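Local structure of methyl-CpG-binding domain protein 3 (Homo sapiens, 6CCG) at residues P49-Y54 against S62-R67; Y37-P40 against K44-S47; P11-G16 against R53-S58. The protein binds methylated CpG DNA through its methyl-CpG-binding domain and probably takes part in regulating transcription. One frame throughout, in Å; residues are numbered along the deposited sequence.

Interaction 1: residues P49-Y54 against S62-R67. With nucleotides of chain D.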
loop_
_atom_site.group_PDB
_atom_site.type_symbol
_atom_site.label_atom_id
_atom_site.label_comp_id
_atom_site.label_asym_id
_atom_site.label_seq_id
_atom_site.Cartn_x
_atom_site.Cartn_y
_atom_site.Cartn_z
ATOM N N PRO A 49 5.966 -6.645 5.063
ATOM C CA PRO A 49 6.058 -7.322 6.393
ATOM C C PRO A 49 5.337 -6.556 7.468
ATOM O O PRO A 49 4.608 -7.166 8.280
ATOM C CB PRO A 49 7.557 -7.350 6.670
ATOM C CG PRO A 49 8.185 -7.323 5.317
ATOM C CD PRO A 49 7.300 -6.457 4.467
ATOM N N GLN A 50 5.497 -5.232 7.472
ATOM C CA GLN A 50 4.750 -4.363 8.406
ATOM C C GLN A 50 3.221 -4.566 8.300
ATOM O O GLN A 50 2.564 -4.779 9.303
ATOM C CB GLN A 50 5.101 -2.909 8.169
ATOM C CG GLN A 50 4.628 -1.967 9.248
ATOM C CD GLN A 50 4.796 -0.515 8.892
ATOM O OE1 GLN A 50 4.945 -0.159 7.692
ATOM N NE2 GLN A 50 4.762 0.372 9.940
ATOM N N LEU A 51 2.693 -4.498 7.066
ATOM C CA LEU A 51 1.269 -4.762 6.784
ATOM C C LEU A 51 0.797 -6.149 7.244
ATOM O O LEU A 51 -0.326 -6.290 7.729
ATOM C CB LEU A 51 0.997 -4.650 5.282
ATOM C CG LEU A 51 -0.414 -4.461 4.765
ATOM C CD1 LEU A 51 -1.098 -3.281 5.448
ATOM C CD2 LEU A 51 -0.357 -4.223 3.231
ATOM N N ALA A 52 1.645 -7.162 7.044
ATOM C CA ALA A 52 1.296 -8.513 7.327
ATOM C C ALA A 52 1.111 -8.760 8.873
ATOM O O ALA A 52 0.312 -9.618 9.282
ATOM C CB ALA A 52 2.321 -9.461 6.732
ATOM N N ARG A 53 1.786 -7.974 9.698
ATOM C CA ARG A 53 1.550 -8.024 11.180
ATOM C C ARG A 53 0.116 -7.574 11.611
ATOM O O ARG A 53 -0.364 -7.983 12.655
ATOM C CB ARG A 53 2.635 -7.196 11.906
ATOM C CG ARG A 53 4.028 -7.842 11.835
ATOM C CD ARG A 53 4.977 -7.255 12.853
ATOM N NE ARG A 53 5.448 -5.940 12.469
ATOM C CZ ARG A 53 6.442 -5.706 11.597
ATOM N NH1 ARG A 53 6.804 -4.445 11.330
ATOM N NH2 ARG A 53 7.084 -6.723 10.981
ATOM N N TYR A 54 -0.551 -6.753 10.793
ATOM C CA TYR A 54 -1.959 -6.316 11.056
ATOM C C TYR A 54 -3.006 -7.194 10.355
ATOM O O TYR A 54 -3.997 -7.608 10.981
ATOM C CB TYR A 54 -2.143 -4.815 10.705
ATOM C CG TYR A 54 -1.431 -3.959 11.700
ATOM C CD1 TYR A 54 -0.036 -3.912 11.719
ATOM C CD2 TYR A 54 -2.135 -3.242 12.697
ATOM C CE1 TYR A 54 0.658 -3.162 12.685
ATOM C CE2 TYR A 54 -1.461 -2.493 13.658
ATOM C CZ TYR A 54 -0.048 -2.450 13.637
ATOM O OH TYR A 54 0.678 -1.715 14.567
ATOM N N SER A 62 -0.402 -13.894 1.050
ATOM C CA SER A 62 0.711 -14.592 0.377
ATOM C C SER A 62 0.904 -14.139 -1.094
ATOM O O SER A 62 2.039 -14.020 -1.554
ATOM C CB SER A 62 0.529 -16.102 0.455
ATOM O OG SER A 62 -0.727 -16.486 -0.056
ATOM N N THR A 63 -0.197 -13.859 -1.800
ATOM C CA THR A 63 -0.141 -13.403 -3.210
ATOM C C THR A 63 -0.466 -11.907 -3.407
ATOM O O THR A 63 -0.714 -11.474 -4.531
ATOM C CB THR A 63 -1.106 -14.222 -4.080
ATOM O OG1 THR A 63 -2.444 -14.039 -3.610
ATOM C CG2 THR A 63 -0.730 -15.697 -4.064
ATOM N N PHE A 64 -0.481 -11.133 -2.316
ATOM C CA PHE A 64 -0.712 -9.704 -2.379
ATOM C C PHE A 64 0.605 -8.998 -2.790
ATOM O O PHE A 64 1.624 -9.127 -2.118
ATOM C CB PHE A 64 -1.187 -9.161 -1.041
ATOM C CG PHE A 64 -1.410 -7.674 -1.032
ATOM C CD1 PHE A 64 -2.486 -7.107 -1.735
ATOM C CD2 PHE A 64 -0.560 -6.840 -0.349
ATOM C CE1 PHE A 64 -2.699 -5.722 -1.740
ATOM C CE2 PHE A 64 -0.765 -5.453 -0.342
ATOM C CZ PHE A 64 -1.847 -4.898 -1.035
ATOM N N ASP A 65 0.543 -8.272 -3.896
ATOM C CA ASP A 65 1.705 -7.539 -4.443
ATOM C C ASP A 65 1.634 -6.138 -3.894
ATOM O O ASP A 65 0.817 -5.319 -4.335
ATOM C CB ASP A 65 1.665 -7.546 -5.965
ATOM C CG ASP A 65 2.918 -6.850 -6.605
ATOM O OD1 ASP A 65 3.216 -5.711 -6.281
ATOM O OD2 ASP A 65 3.586 -7.479 -7.365
ATOM N N PHE A 66 2.474 -5.868 -2.905
ATOM C CA PHE A 66 2.473 -4.596 -2.201
ATOM C C PHE A 66 2.635 -3.448 -3.201
ATOM O O PHE A 66 1.934 -2.452 -3.125
ATOM C CB PHE A 66 3.600 -4.581 -1.168
ATOM C CG PHE A 66 3.631 -3.353 -0.293
ATOM C CD1 PHE A 66 4.332 -2.199 -0.695
ATOM C CD2 PHE A 66 2.994 -3.352 0.930
ATOM C CE1 PHE A 66 4.364 -1.074 0.130
ATOM C CE2 PHE A 66 3.009 -2.217 1.760
ATOM C CZ PHE A 66 3.707 -1.079 1.366
ATOM N N ARG A 67 3.520 -3.628 -4.158
ATOM C CA ARG A 67 3.864 -2.536 -5.091
ATOM C C ARG A 67 2.648 -2.133 -5.940
ATOM O O ARG A 67 2.384 -0.928 -6.086
ATOM C CB ARG A 67 5.044 -2.936 -5.970
ATOM C CG ARG A 67 5.594 -1.803 -6.859
ATOM C CD ARG A 67 6.774 -2.291 -7.688
ATOM N NE ARG A 67 6.394 -3.377 -8.641
ATOM C CZ ARG A 67 5.720 -3.211 -9.803
ATOM N NH1 ARG A 67 5.306 -1.992 -10.220
ATOM N NH2 ARG A 67 5.434 -4.285 -10.563
ATOM P P DG D 5 9.373 -6.988 1.105
ATOM O OP1 DG D 5 9.581 -8.372 1.619
ATOM O OP2 DG D 5 8.017 -6.442 0.840
ATOM O "O5'" DG D 5 10.084 -5.997 2.131
ATOM C "C5'" DG D 5 11.341 -6.367 2.696
ATOM C "C4'" DG D 5 11.978 -5.196 3.406
ATOM O "O4'" DG D 5 12.433 -4.221 2.449
ATOM C "C3'" DG D 5 11.066 -4.430 4.384
ATOM O "O3'" DG D 5 11.399 -4.871 5.715
ATOM C "C2'" DG D 5 11.304 -2.957 4.024
ATOM C "C1'" DG D 5 12.537 -3.015 3.137
ATOM N N9 DG D 5 12.707 -1.938 2.153
ATOM C C8 DG D 5 11.747 -1.384 1.337
ATOM N N7 DG D 5 12.214 -0.428 0.577
ATOM C C5 DG D 5 13.554 -0.336 0.926
ATOM C C6 DG D 5 14.578 0.539 0.448
ATOM O O6 DG D 5 14.497 1.412 -0.409
ATOM N N1 DG D 5 15.800 0.287 1.066
ATOM C C2 DG D 5 16.017 -0.683 2.020
ATOM N N2 DG D 5 17.270 -0.784 2.492
ATOM N N3 DG D 5 15.068 -1.482 2.491
ATOM C C4 DG D 5 13.874 -1.262 1.895
#
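Leu51, on the helix of the methyl-CpG-binding domain, meets Phe64 and Phe66 of the C-terminal segment that folds back over it. The contact is small, about 99 Å² on both sides together. One methyl group does nearly all of the touching on the helix side. Leu51 CD2 lies 3.8 Å from Phe64 CE2. The same methyl lies 4.2 Å from Phe66 CD2, and Phe66 CE2 is equally distant. CD2 thus touches both rings, which approach it from the same side. The Leu51 side chain stands at about a right angle to that of Phe64 and at a slant to that of Phe66. Leu51 CG is anti to the backbone N (chi1 -162°), which carries the branch toward the aromatic pair. The compact alpha/beta fold of the domain has its helix against the antiparallel sheet, and Leu51 also touches Phe45 and Trp17. Here the segment 62-67 brings the two aromatic side chains to the helix. A short, weakly bonded strand at about 64-65 pairs with strand 70-71, and Phe64 also touches Met71 there. Near the start of the helix, Pro49 faces the DNA. Its CD lies 3.7 Å from O5' of DG5 of chain D and equally far from OP2 of that nucleotide. This is van der Waals contact with the backbone of the strand. Within the helix, Tyr54 N bonds to Leu51 O at 3.1 Å.

Interaction 2: residues Y37-P40 against K44-S47. With nucleotides of chain D; nucleotides of chain C.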
loop_
_atom_site.group_PDB
_atom_site.type_symbol
_atom_site.label_atom_id
_atom_site.label_comp_id
_atom_site.label_asym_id
_atom_site.label_seq_id
_atom_site.Cartn_x
_atom_site.Cartn_y
_atom_site.Cartn_z
ATOM N N TYR A 37 0.102 2.165 2.459
ATOM C CA TYR A 37 -1.281 1.751 2.785
ATOM C C TYR A 37 -1.732 2.374 4.113
ATOM O O TYR A 37 -0.910 2.594 5.024
ATOM C CB TYR A 37 -1.408 0.235 2.842
ATOM C CG TYR A 37 -1.165 -0.380 1.507
ATOM C CD1 TYR A 37 -2.197 -0.548 0.595
ATOM C CD2 TYR A 37 0.134 -0.698 1.108
ATOM C CE1 TYR A 37 -1.949 -1.063 -0.677
ATOM C CE2 TYR A 37 0.399 -1.209 -0.151
ATOM C CZ TYR A 37 -0.638 -1.402 -1.033
ATOM O OH TYR A 37 -0.362 -1.913 -2.235
ATOM N N TYR A 38 -3.008 2.698 4.202
ATOM C CA TYR A 38 -3.561 3.296 5.407
ATOM C C TYR A 38 -4.643 2.401 5.924
ATOM O O TYR A 38 -5.517 1.968 5.152
ATOM C CB TYR A 38 -4.076 4.699 5.139
ATOM C CG TYR A 38 -2.965 5.669 4.780
ATOM C CD1 TYR A 38 -2.509 5.773 3.475
ATOM C CD2 TYR A 38 -2.373 6.485 5.760
ATOM C CE1 TYR A 38 -1.478 6.660 3.136
ATOM C CE2 TYR A 38 -1.350 7.375 5.448
ATOM C CZ TYR A 38 -0.901 7.472 4.138
ATOM O OH TYR A 38 0.119 8.364 3.826
ATOM N N SER A 39 -4.590 2.080 7.220
ATOM C CA SER A 39 -5.693 1.352 7.852
ATOM C C SER A 39 -6.953 2.254 7.954
ATOM O O SER A 39 -6.852 3.464 7.776
ATOM C CB SER A 39 -5.269 0.861 9.252
ATOM O OG SER A 39 -5.067 1.938 10.132
ATOM N N PRO A 40 -8.136 1.666 8.276
ATOM C CA PRO A 40 -9.345 2.473 8.573
ATOM C C PRO A 40 -9.128 3.559 9.640
ATOM O O PRO A 40 -9.742 4.624 9.553
ATOM C CB PRO A 40 -10.352 1.427 9.086
ATOM C CG PRO A 40 -9.944 0.166 8.412
ATOM C CD PRO A 40 -8.423 0.230 8.346
ATOM N N LYS A 44 -0.232 4.498 8.990
ATOM C CA LYS A 44 0.477 4.468 7.721
ATOM C C LYS A 44 1.420 3.282 7.622
ATOM O O LYS A 44 2.287 3.139 8.452
ATOM C CB LYS A 44 1.319 5.769 7.557
ATOM C CG LYS A 44 1.972 5.927 6.187
ATOM C CD LYS A 44 2.570 7.320 6.035
ATOM C CE LYS A 44 3.291 7.528 4.694
ATOM N NZ LYS A 44 3.736 8.944 4.555
ATOM N N PHE A 45 1.303 2.491 6.560
ATOM C CA PHE A 45 2.204 1.338 6.310
ATOM C C PHE A 45 3.038 1.535 5.086
ATOM O O PHE A 45 2.513 1.970 4.052
ATOM C CB PHE A 45 1.386 0.082 6.106
ATOM C CG PHE A 45 0.623 -0.303 7.281
ATOM C CD1 PHE A 45 -0.633 0.263 7.540
ATOM C CD2 PHE A 45 1.155 -1.210 8.192
ATOM C CE1 PHE A 45 -1.364 -0.113 8.689
ATOM C CE2 PHE A 45 0.442 -1.569 9.313
ATOM C CZ PHE A 45 -0.822 -1.010 9.567
ATOM N N ARG A 46 4.311 1.135 5.167
ATOM C CA ARG A 46 5.231 1.303 4.083
ATOM C C ARG A 46 5.989 0.037 3.630
ATOM O O ARG A 46 6.868 0.123 2.769
ATOM C CB ARG A 46 6.171 2.459 4.391
ATOM C CG ARG A 46 7.086 2.264 5.545
ATOM C CD ARG A 46 7.987 3.452 5.707
ATOM N NE ARG A 46 9.083 3.126 6.640
ATOM C CZ ARG A 46 10.356 3.484 6.500
ATOM N NH1 ARG A 46 10.762 4.152 5.425
ATOM N NH2 ARG A 46 11.247 3.136 7.443
ATOM N N SER A 47 5.610 -1.134 4.154
ATOM C CA SER A 47 6.172 -2.408 3.680
ATOM C C SER A 47 5.185 -3.584 3.905
ATOM O O SER A 47 4.348 -3.556 4.810
ATOM C CB SER A 47 7.481 -2.723 4.384
ATOM O OG SER A 47 7.256 -3.331 5.709
ATOM N N1 5CM D 6 13.331 0.776 4.926
ATOM C C2 5CM D 6 14.209 1.569 4.136
ATOM N N3 5CM D 6 13.778 2.312 3.092
ATOM C C4 5CM D 6 12.467 2.275 2.756
ATOM C C5 5CM D 6 11.560 1.445 3.534
ATOM C C5A 5CM D 6 10.093 1.370 3.225
ATOM C C6 5CM D 6 12.056 0.723 4.604
ATOM O O2 5CM D 6 15.380 1.612 4.411
ATOM N N4 5CM D 6 12.021 2.974 1.743
ATOM C "C1'" 5CM D 6 13.884 0.010 6.095
ATOM C "C2'" 5CM D 6 13.116 0.090 7.451
ATOM C "C3'" 5CM D 6 13.794 -1.016 8.218
ATOM C "C4'" 5CM D 6 14.172 -2.011 7.133
ATOM O "O4'" 5CM D 6 14.009 -1.364 5.827
ATOM O "O3'" 5CM D 6 15.047 -0.619 8.746
ATOM C "C5'" 5CM D 6 13.362 -3.287 7.163
ATOM O "O5'" 5CM D 6 11.999 -2.968 7.152
ATOM P P 5CM D 6 10.907 -4.117 6.975
ATOM O OP1 5CM D 6 10.997 -5.073 8.170
ATOM O OP2 5CM D 6 9.605 -3.453 6.689
ATOM P P DG D 7 15.239 -0.191 10.249
ATOM O OP1 DG D 7 15.535 -1.389 11.035
ATOM O OP2 DG D 7 14.153 0.707 10.636
ATOM O "O5'" DG D 7 16.538 0.728 10.175
ATOM C "C5'" DG D 7 17.743 0.289 9.536
ATOM C "C4'" DG D 7 18.603 1.488 9.212
ATOM O "O4'" DG D 7 18.084 2.189 8.048
ATOM C "C3'" DG D 7 18.678 2.530 10.326
ATOM O "O3'" DG D 7 19.995 3.050 10.295
ATOM C "C2'" DG D 7 17.636 3.556 9.922
ATOM C "C1'" DG D 7 17.679 3.511 8.394
ATOM N N9 DG D 7 16.411 3.768 7.717
ATOM C C8 DG D 7 15.231 3.106 7.938
ATOM N N7 DG D 7 14.268 3.501 7.154
ATOM C C5 DG D 7 14.858 4.443 6.331
ATOM C C6 DG D 7 14.302 5.216 5.285
ATOM O O6 DG D 7 13.139 5.201 4.849
ATOM N N1 DG D 7 15.233 6.091 4.746
ATOM C C2 DG D 7 16.548 6.184 5.135
ATOM N N2 DG D 7 17.301 7.068 4.469
ATOM N N3 DG D 7 17.080 5.465 6.115
ATOM C C4 DG D 7 16.183 4.624 6.665
ATOM P P DA C 4 4.692 11.429 7.356
ATOM O OP1 DA C 4 3.514 12.024 8.024
ATOM O OP2 DA C 4 4.686 9.988 6.969
ATOM O "O5'" DA C 4 5.034 12.315 6.065
ATOM C "C5'" DA C 4 5.135 13.759 6.168
ATOM C "C4'" DA C 4 6.205 14.292 5.235
ATOM O "O4'" DA C 4 7.526 13.970 5.734
ATOM C "C3'" DA C 4 6.158 13.748 3.809
ATOM O "O3'" DA C 4 6.464 14.811 2.898
ATOM C "C2'" DA C 4 7.159 12.596 3.832
ATOM C "C1'" DA C 4 8.181 13.016 4.883
ATOM N N9 DA C 4 8.691 11.952 5.748
ATOM C C8 DA C 4 8.045 10.814 6.180
ATOM N N7 DA C 4 8.748 10.097 7.022
ATOM C C5 DA C 4 9.922 10.821 7.178
ATOM C C6 DA C 4 11.070 10.602 7.958
ATOM N N6 DA C 4 11.236 9.538 8.750
ATOM N N1 DA C 4 12.067 11.512 7.878
ATOM C C2 DA C 4 11.896 12.582 7.088
ATOM N N3 DA C 4 10.858 12.905 6.319
ATOM C C4 DA C 4 9.890 11.977 6.417
#
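Tyr37 and Phe45 form the antiparallel hydrogen-bonded pair of the beta hairpin made by strands 33-38 and 44-45. Tyr37 N donates to Phe45 O at 2.9 Å. Phe45 N donates back to Tyr37 O at 2.7 Å. Tyr37 O also lies at the edge of the Phe45 ring, in its plane. The neighbouring Tyr38 and Lys44 are a non-hydrogen-bonded pair on the other face of the sheet. Their side chains run alongside each other and point the same way, with Tyr38 OH 3.4 Å from Lys44 CE. The lysine is extended along its length, and its NZ donates to OP2 of DA4 of chain C. Tyr38 OH itself bonds to Glu20. Past the strand, Arg46 enters a 5-methylcytosine-arginine-guanine triad. One face of its guanidinium lies over the 5CM6 base of chain D, and its CG and CD reach the methyl carbon C5A. Gln50 OE1 accepts from Arg46 N, tying this backbone to the helix. Ser47 OG caps the helix at Gln50 N and bonds to OP2 of 5CM6. Arg46 NH1 reaches O6 of DG7 of chain D at 2.7 Å, and NH2 reaches its N7 at 3.1 Å. Both are nearly straight, with N-H...acceptor angles of 162° and 167°.

Interaction 3: residues P11-G16 against R53-S58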
loop_
_atom_site.group_PDB
_atom_site.type_symbol
_atom_site.label_atom_id
_atom_site.label_comp_id
_atom_site.label_asym_id
_atom_site.label_seq_id
_atom_site.Cartn_x
_atom_site.Cartn_y
_atom_site.Cartn_z
ATOM N N PRO A 11 -9.194 -2.101 -3.083
ATOM C CA PRO A 11 -10.172 -3.179 -3.045
ATOM C C PRO A 11 -9.577 -4.556 -2.732
ATOM O O PRO A 11 -10.302 -5.433 -2.402
ATOM C CB PRO A 11 -10.794 -3.149 -4.448
ATOM C CG PRO A 11 -9.805 -2.488 -5.314
ATOM C CD PRO A 11 -9.036 -1.539 -4.457
ATOM N N ALA A 12 -8.267 -4.726 -2.856
ATOM C CA ALA A 12 -7.629 -5.985 -2.483
ATOM C C ALA A 12 -7.541 -6.212 -0.948
ATOM O O ALA A 12 -7.219 -7.303 -0.527
ATOM C CB ALA A 12 -6.247 -6.073 -3.105
ATOM N N LEU A 13 -7.794 -5.166 -0.150
ATOM C CA LEU A 13 -7.712 -5.212 1.323
ATOM C C LEU A 13 -9.127 -4.990 1.936
ATOM O O LEU A 13 -10.059 -4.663 1.217
ATOM C CB LEU A 13 -6.720 -4.139 1.819
ATOM C CG LEU A 13 -5.274 -4.266 1.305
ATOM C CD1 LEU A 13 -4.468 -3.062 1.725
ATOM C CD2 LEU A 13 -4.620 -5.532 1.818
ATOM N N PRO A 14 -9.280 -5.170 3.265
ATOM C CA PRO A 14 -10.631 -5.067 3.840
ATOM C C PRO A 14 -11.217 -3.662 3.705
ATOM O O PRO A 14 -10.494 -2.706 3.338
ATOM C CB PRO A 14 -10.413 -5.430 5.320
ATOM C CG PRO A 14 -9.227 -6.304 5.308
ATOM C CD PRO A 14 -8.321 -5.633 4.274
ATOM N N GLN A 15 -12.497 -3.555 3.992
ATOM C CA GLN A 15 -13.240 -2.279 3.947
ATOM C C GLN A 15 -12.515 -1.189 4.706
ATOM O O GLN A 15 -12.040 -1.399 5.831
ATOM C CB GLN A 15 -14.667 -2.447 4.529
ATOM N N GLY A 16 -12.376 -0.038 4.056
ATOM C CA GLY A 16 -11.747 1.134 4.646
ATOM C C GLY A 16 -10.231 1.269 4.503
ATOM O O GLY A 16 -9.699 2.301 4.859
ATOM N N ARG A 53 1.786 -7.974 9.698
ATOM C CA ARG A 53 1.550 -8.024 11.180
ATOM C C ARG A 53 0.116 -7.574 11.611
ATOM O O ARG A 53 -0.364 -7.983 12.655
ATOM C CB ARG A 53 2.635 -7.196 11.906
ATOM C CG ARG A 53 4.028 -7.842 11.835
ATOM C CD ARG A 53 4.977 -7.255 12.853
ATOM N NE ARG A 53 5.448 -5.940 12.469
ATOM C CZ ARG A 53 6.442 -5.706 11.597
ATOM N NH1 ARG A 53 6.804 -4.445 11.330
ATOM N NH2 ARG A 53 7.084 -6.723 10.981
ATOM N N TYR A 54 -0.551 -6.753 10.793
ATOM C CA TYR A 54 -1.959 -6.316 11.056
ATOM C C TYR A 54 -3.006 -7.194 10.355
ATOM O O TYR A 54 -3.997 -7.608 10.981
ATOM C CB TYR A 54 -2.143 -4.815 10.705
ATOM C CG TYR A 54 -1.431 -3.959 11.700
ATOM C CD1 TYR A 54 -0.036 -3.912 11.719
ATOM C CD2 TYR A 54 -2.135 -3.242 12.697
ATOM C CE1 TYR A 54 0.658 -3.162 12.685
ATOM C CE2 TYR A 54 -1.461 -2.493 13.658
ATOM C CZ TYR A 54 -0.048 -2.450 13.637
ATOM O OH TYR A 54 0.678 -1.715 14.567
ATOM N N LEU A 55 -2.766 -7.513 9.089
ATOM C CA LEU A 55 -3.756 -8.228 8.270
ATOM C C LEU A 55 -3.481 -9.701 8.023
ATOM O O LEU A 55 -4.400 -10.428 7.611
ATOM C CB LEU A 55 -3.868 -7.513 6.912
ATOM C CG LEU A 55 -4.591 -6.186 6.924
ATOM C CD1 LEU A 55 -4.569 -5.605 5.522
ATOM C CD2 LEU A 55 -6.041 -6.359 7.427
ATOM N N GLY A 56 -2.241 -10.153 8.277
ATOM C CA GLY A 56 -1.822 -11.540 8.024
ATOM C C GLY A 56 -2.758 -12.593 8.592
ATOM O O GLY A 56 -2.978 -13.623 7.962
ATOM N N GLY A 57 -3.312 -12.331 9.783
ATOM C CA GLY A 57 -4.328 -13.213 10.389
ATOM C C GLY A 57 -5.661 -13.068 9.678
ATOM O O GLY A 57 -6.147 -14.021 9.067
ATOM N N SER A 58 -6.225 -11.850 9.745
ATOM C CA SER A 58 -7.487 -11.462 9.057
ATOM C C SER A 58 -7.672 -12.039 7.647
ATOM O O SER A 58 -8.797 -12.357 7.258
ATOM C CB SER A 58 -7.575 -9.923 8.926
ATOM O OG SER A 58 -7.531 -9.279 10.181
#
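The backbones of 11-16 and 53-58 stay well apart, with Leu13 CA and Leu55 CA 8.5 Å from each other. Side chains bridge the gap, and every close contact is apolar. Leu55 points into the loop and uses both of its methyl groups. Its CD1 lies 3.7 Å from Leu13 CD2. Its CD2 lies 3.8 Å from Pro14 CG, and both methyls are 4.0 Å from Pro14 CD. The leucine fork thus straddles the CD corner of the proline ring. Leu55 CG lies beside the backbone N and anti to the carbonyl carbon (chi1 -73°), which sends the fork out toward the loop. In the fold of the methyl-CpG-binding domain, this contact joins the loop between strands 6-9 and 18-23 to helix 48-55 at Leu55. The pair is far apart in sequence, with 36 residues between the segments. Leu13 and Leu55 run across each other at about a right angle, whereas Pro14 and Leu55 meet end-on. Pro14 carries on to Met59, and Leu55 also packs on Trp17 and Leu61. A serine at Leu55 would probably leave Leu13 CD2 and the Pro14 ring without their apolar partner and open a gap between loop and helix. Leu13 also touches Phe64.

The three contacts touch one another, with their centres 9 to 10 Å apart. Interactions 1 and 2 are joined by Phe66 O and Tyr37 OH, 2.5 Å apart in a probable hydrogen bond. Tyr54 CD1, on the helix, also comes within 3.4 Å of Phe45 CE2. Interactions 1 and 3 both use helix 48-55 and meet where Phe64 CZ is 4.0 Å from Leu13 CD2. Interactions 2 and 3 meet where Tyr37 CD1 is 3.6 Å from Leu13 CD1. Interaction 2 carries the base contacts and also two phosphate bonds, while Pro49 in interaction 1 touches the DNA backbone. Interaction 3 lies farther out, its nearest atom about 5 Å from the nucleic acid.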